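Local coordinates for protein N-acetylglucosamine-6-phosphate deacetylase (Mycobacterium smegmatis, PDB 6FV4) that probably removes the acetyl group from N-acetylglucosamine-6-phosphate with the help of bound divalent metal, as a hydrolase of the NagA family, at residues V24-G27 / T28-L31; A207-D210 / Q211-A215. The protein carries 1 engineered substitution. All blocks are in the same frame, centred on the assembly; numbering follows the deposited sequence.

Interaction 1: residues V24-G27 / T28-L31; sequences VLTG and TELL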
ATOM      1  N   VAL B  24     -30.775  -4.757   2.410  1.00 29.79           N
ATOM      2  CA  VAL B  24     -30.674  -3.301   2.452  1.00 33.82           C
ATOM      3  C   VAL B  24     -29.357  -2.928   3.119  1.00 33.59           C
ATOM      4  O   VAL B  24     -29.134  -3.247   4.296  1.00 31.69           O
ATOM      5  CB  VAL B  24     -31.856  -2.653   3.185  1.00 34.43           C
ATOM      6  CG1 VAL B  24     -31.651  -1.152   3.269  1.00 31.05           C
ATOM      7  CG2 VAL B  24     -33.167  -2.970   2.472  1.00 33.65           C
ATOM      8  N   LEU B  25     -28.485  -2.263   2.368  1.00 27.68           N
ATOM      9  CA  LEU B  25     -27.254  -1.706   2.903  1.00 28.77           C
ATOM     10  C   LEU B  25     -27.493  -0.232   3.203  1.00 32.84           C
ATOM     11  O   LEU B  25     -27.931   0.521   2.327  1.00 31.50           O
ATOM     12  CB  LEU B  25     -26.094  -1.906   1.928  1.00 30.63           C
ATOM     13  CG  LEU B  25     -25.593  -3.353   2.029  1.00 34.94           C
ATOM     14  CD1 LEU B  25     -26.076  -4.159   0.851  1.00 37.58           C
ATOM     15  CD2 LEU B  25     -24.088  -3.406   2.132  1.00 35.39           C
ATOM     16  N   THR B  26     -27.258   0.162   4.452  1.00 32.59           N
ATOM     17  CA  THR B  26     -27.565   1.513   4.894  1.00 34.13           C
ATOM     18  C   THR B  26     -26.362   2.433   4.838  1.00 33.22           C
ATOM     19  O   THR B  26     -26.523   3.653   4.958  1.00 35.12           O
ATOM     20  CB  THR B  26     -28.107   1.492   6.334  1.00 36.50           C
ATOM     21  OG1 THR B  26     -27.029   1.241   7.241  1.00 38.33           O
ATOM     22  CG2 THR B  26     -29.145   0.396   6.496  1.00 36.04           C
ATOM     23  N   GLY B  27     -25.166   1.890   4.658  1.00 32.31           N
ATOM     24  CA  GLY B  27     -23.934   2.630   4.795  1.00 38.52           C
ATOM     25  C   GLY B  27     -23.105   2.169   5.974  1.00 41.64           C
ATOM     26  O   GLY B  27     -21.873   2.284   5.939  1.00 45.15           O
ATOM     27  N   THR B  28     -23.755   1.637   7.013  1.00 39.84           N
ATOM     28  CA  THR B  28     -23.053   1.066   8.158  1.00 43.70           C
ATOM     29  C   THR B  28     -23.478  -0.372   8.445  1.00 42.92           C
ATOM     30  O   THR B  28     -22.699  -1.146   9.012  1.00 46.15           O
ATOM     31  CB  THR B  28     -23.290   1.909   9.412  1.00 44.08           C
ATOM     32  OG1 THR B  28     -24.700   2.034   9.638  1.00 46.13           O
ATOM     33  CG2 THR B  28     -22.676   3.288   9.253  1.00 46.82           C
ATOM     34  N   GLU B  29     -24.711  -0.737   8.091  1.00 42.56           N
ATOM     35  CA  GLU B  29     -25.254  -2.058   8.381  1.00 42.55           C
ATOM     36  C   GLU B  29     -25.722  -2.728   7.100  1.00 41.38           C
ATOM     37  O   GLU B  29     -26.107  -2.067   6.131  1.00 36.86           O
ATOM     38  CB  GLU B  29     -26.455  -2.012   9.355  1.00 45.42           C
ATOM     39  CG  GLU B  29     -26.280  -1.175  10.606  1.00 48.90           C
ATOM     40  CD  GLU B  29     -27.622  -0.728  11.200  1.00 57.66           C
ATOM     41  OE1 GLU B  29     -28.334   0.086  10.548  1.00 63.12           O
ATOM     42  OE2 GLU B  29     -27.970  -1.193  12.309  1.00 70.57           O
ATOM     43  N   LEU B  30     -25.706  -4.055   7.111  1.00 35.75           N
ATOM     44  CA  LEU B  30     -26.317  -4.864   6.065  1.00 36.16           C
ATOM     45  C   LEU B  30     -27.533  -5.550   6.676  1.00 39.89           C
ATOM     46  O   LEU B  30     -27.392  -6.402   7.563  1.00 40.61           O
ATOM     47  CB  LEU B  30     -25.324  -5.882   5.512  1.00 41.93           C
ATOM     48  CG  LEU B  30     -25.808  -6.725   4.330  1.00 42.54           C
ATOM     49  CD1 LEU B  30     -24.673  -6.929   3.348  1.00 43.10           C
ATOM     50  CD2 LEU B  30     -26.374  -8.071   4.785  1.00 40.51           C
ATOM     51  N   LEU B  31     -28.716  -5.199   6.194  1.00 33.67           N
ATOM     52  CA  LEU B  31     -29.972  -5.728   6.713  1.00 37.83           C
ATOM     53  C   LEU B  31     -30.520  -6.781   5.766  1.00 42.40           C
ATOM     54  O   LEU B  31     -30.645  -6.537   4.561  1.00 38.30           O
ATOM     55  CB  LEU B  31     -30.998  -4.613   6.900  1.00 38.81           C
ATOM     56  CG  LEU B  31     -30.418  -3.411   7.633  1.00 36.51           C
ATOM     57  CD1 LEU B  31     -31.449  -2.325   7.687  1.00 37.95           C
ATOM     58  CD2 LEU B  31     -29.963  -3.841   9.043  1.00 40.90           C
TER
HETATM   59  O   HOH W   1     -23.897  -0.413   4.292  1.00 32.55           O

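Interaction 2: residues A207-D210 / Q211-A215; sequences ATYD and QTRAA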
ATOM      1  N   ALA B 207       4.882  16.633  -7.984  1.00 32.24           N
ATOM      2  CA  ALA B 207       5.404  16.938  -6.662  1.00 31.10           C
ATOM      3  C   ALA B 207       6.107  15.732  -6.054  1.00 31.43           C
ATOM      4  O   ALA B 207       5.752  14.581  -6.310  1.00 35.72           O
ATOM      5  CB  ALA B 207       4.280  17.370  -5.723  1.00 31.29           C
ATOM      6  N   THR B 208       7.095  16.008  -5.219  1.00 31.06           N
ATOM      7  CA  THR B 208       7.742  14.942  -4.484  1.00 34.30           C
ATOM      8  C   THR B 208       6.885  14.548  -3.280  1.00 37.00           C
ATOM      9  O   THR B 208       5.873  15.189  -2.953  1.00 31.00           O
ATOM     10  CB  THR B 208       9.142  15.370  -4.046  1.00 36.62           C
ATOM     11  OG1 THR B 208       9.037  16.406  -3.062  1.00 32.68           O
ATOM     12  CG2 THR B 208       9.952  15.893  -5.244  1.00 35.28           C
ATOM     13  N   TYR B 209       7.304  13.466  -2.628  1.00 30.17           N
ATOM     14  CA  TYR B 209       6.679  13.044  -1.378  1.00 30.94           C
ATOM     15  C   TYR B 209       6.652  14.183  -0.365  1.00 28.38           C
ATOM     16  O   TYR B 209       5.620  14.443   0.263  1.00 33.16           O
ATOM     17  CB  TYR B 209       7.428  11.831  -0.804  1.00 26.42           C
ATOM     18  CG  TYR B 209       7.053  11.523   0.640  1.00 25.79           C
ATOM     19  CD1 TYR B 209       5.941  10.749   0.940  1.00 27.67           C
ATOM     20  CD2 TYR B 209       7.804  12.020   1.696  1.00 30.58           C
ATOM     21  CE1 TYR B 209       5.589  10.478   2.263  1.00 29.89           C
ATOM     22  CE2 TYR B 209       7.459  11.751   3.021  1.00 31.97           C
ATOM     23  CZ  TYR B 209       6.352  10.987   3.292  1.00 29.40           C
ATOM     24  OH  TYR B 209       6.007  10.728   4.598  1.00 33.01           O
ATOM     25  N   ASP B 210       7.783  14.876  -0.198  1.00 31.09           N
ATOM     26  CA  ASP B 210       7.875  15.940   0.800  1.00 32.17           C
ATOM     27  C   ASP B 210       6.944  17.099   0.457  1.00 34.77           C
ATOM     28  O   ASP B 210       6.266  17.651   1.336  1.00 30.57           O
ATOM     29  CB  ASP B 210       9.308  16.467   0.898  1.00 36.51           C
ATOM     30  CG  ASP B 210      10.284  15.452   1.463  1.00 41.44           C
ATOM     31  OD1 ASP B 210       9.880  14.594   2.271  1.00 41.15           O
ATOM     32  OD2 ASP B 210      11.476  15.533   1.094  1.00 42.77           O
ATOM     33  N   GLN B 211       6.942  17.513  -0.819  1.00 31.62           N
ATOM     34  CA  GLN B 211       6.064  18.599  -1.266  1.00 33.17           C
ATOM     35  C   GLN B 211       4.591  18.253  -1.094  1.00 32.40           C
ATOM     36  O   GLN B 211       3.769  19.144  -0.836  1.00 32.87           O
ATOM     37  CB  GLN B 211       6.343  18.928  -2.730  1.00 28.08           C
ATOM     38  CG  GLN B 211       7.693  19.562  -2.941  1.00 33.99           C
ATOM     39  CD  GLN B 211       8.054  19.689  -4.398  1.00 37.67           C
ATOM     40  OE1 GLN B 211       7.770  18.804  -5.205  1.00 33.15           O
ATOM     41  NE2 GLN B 211       8.693  20.799  -4.746  1.00 40.37           N
ATOM     42  N   THR B 212       4.234  16.975  -1.261  1.00 28.89           N
ATOM     43  CA  THR B 212       2.852  16.544  -1.093  1.00 30.12           C
ATOM     44  C   THR B 212       2.472  16.523   0.379  1.00 32.17           C
ATOM     45  O   THR B 212       1.384  16.982   0.762  1.00 31.75           O
ATOM     46  CB  THR B 212       2.668  15.165  -1.724  1.00 29.97           C
ATOM     47  OG1 THR B 212       3.029  15.234  -3.107  1.00 32.38           O
ATOM     48  CG2 THR B 212       1.239  14.664  -1.590  1.00 26.75           C
ATOM     49  N   ARG B 213       3.365  16.003   1.221  1.00 33.05           N
ATOM     50  CA  ARG B 213       3.115  16.015   2.656  1.00 33.59           C
ATOM     51  C   ARG B 213       2.965  17.447   3.168  1.00 32.38           C
ATOM     52  O   ARG B 213       2.198  17.688   4.102  1.00 31.60           O
ATOM     53  CB  ARG B 213       4.241  15.251   3.378  1.00 33.89           C
ATOM     54  CG  ARG B 213       3.997  15.060   4.861  1.00 42.11           C
ATOM     55  CD  ARG B 213       5.264  14.709   5.600  1.00 41.81           C
ATOM     56  NE  ARG B 213       5.133  13.437   6.296  1.00 54.10           N
ATOM     57  CZ  ARG B 213       4.704  13.323   7.551  1.00 55.18           C
ATOM     58  NH1 ARG B 213       4.376  14.414   8.229  1.00 54.68           N
ATOM     59  NH2 ARG B 213       4.606  12.125   8.128  1.00 52.92           N
ATOM     60  N   ALA B 214       3.658  18.410   2.550  1.00 29.69           N
ATOM     61  CA  ALA B 214       3.475  19.813   2.926  1.00 34.92           C
ATOM     62  C   ALA B 214       2.095  20.314   2.524  1.00 29.23           C
ATOM     63  O   ALA B 214       1.443  21.021   3.293  1.00 30.57           O
ATOM     64  CB  ALA B 214       4.559  20.689   2.293  1.00 33.83           C
ATOM     65  N   ALA B 215       1.630  19.929   1.333  1.00 27.12           N
ATOM     66  CA  ALA B 215       0.274  20.239   0.899  1.00 28.25           C
ATOM     67  C   ALA B 215      -0.768  19.659   1.851  1.00 30.29           C
ATOM     68  O   ALA B 215      -1.770  20.314   2.155  1.00 27.13           O
ATOM     69  CB  ALA B 215       0.064  19.728  -0.532  1.00 28.06           C
TER

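Interaction 1: residues V24-G27 / T28-L31
Val24 and Leu31 lock the open end of a short antiparallel hairpin, exchanging two backbone bonds as a hydrogen-bonded pair, Val24 N to Leu31 O and Leu31 N to Val24 O, both 2.8 Å. One step nearer the turn, Leu25 and Leu30 form a non-hydrogen-bonded pair whose side chains run alongside each other, Leu25 CD2 resting 3.8 Å from Leu30 CD1. The turn is closed by Thr26. Its N donates to Glu29 O at 3.0 Å, nearly along the C=O axis, while its hydroxyl faces inward across the turn: with chi1 at 74°, OG1 sits between the backbone N and carbonyl carbon and collects Glu29 N at 3.2 Å. Weak bonds to the same oxygen come from Thr28 OG1 and from Thr28 N, the latter in the form of an ST turn. The other branch, CG2, meets Leu31 CD1 at 3.8 Å, the side chains crossing roughly at right angles. Gly27, with phi 113°, helps Thr28 reverse the chain, and its N meets a water at 2.7 Å. Farther out, the Leu25 backbone hydrogen-bonds to Val64 and its side chain packs on Leu343 and Val347 of helix 339-357, whereas Thr26 and Leu31 lean on Val46 of strand 42-48.

Interaction 2: residues A207-D210 / Q211-A215
Gln211 and Thr208 form a capping box at the start of helix 209-217, with Thr208 as N-cap. The side chain of Gln211, extended beyond CG, folds back along the first turn so that OE1 receives Thr208 N at 2.9 Å, in the carbonyl plane and on a lone pair. The reciprocal bond runs from Gln211 N to Thr208 OG1 at 3.3 Å and is almost straight (171°). Each residue thus occupies the other's backbone N-H, two N-H groups at the helix start that lack the usual acceptor four residues earlier in the helix.

Tyr209 leaves the cap in another direction. CG is anti to the backbone N (chi1 167°), which lays the ring alongside Arg213, four residues on, with ring and guanidinium planes 62° apart. Arg213 NE points its N-H at Tyr209 OH from the edge of the guanidinium, a straight but weak bond at 3.3 Å. The firmer partner of this hydroxyl is Glu246, and Ala264 of the second subunit packs against the tyrosine.

Asp210 contributes through its backbone, its O accepting Ala214 N at 3.0 Å; its carboxylate, in the first turn, would be expected to suit the positive end of the helix dipole. Thr208 O is gripped twice by Thr212, whose N (3.0 Å) and OG1 (2.8 Å) approach from opposite faces of the carbonyl plane.

In the fold
A hairpin turn and a helix start are each fixed by a threonine hydroxyl that accepts from backbone N-H, twice (one weak) in interaction 1 and once in interaction 2. Their centres lie 37 Å apart and their nearest atoms about 27 Å. Interaction 1 belongs to the small beta region beside the catalytic barrel; its neighbour Val46 also lines the dithiothreitol pocket. Interaction 2 begins a helix of the (beta/alpha)8 barrel characteristic of the amidohydrolase superfamily, after the strand that leads to His204, a ligand of the cadmium ion that shares Glu138 with the zinc ion. The side chains of Ala207 and His204 are about 10 Å apart, as are those of Tyr209 and Arg236, which is predicted to bind substrate.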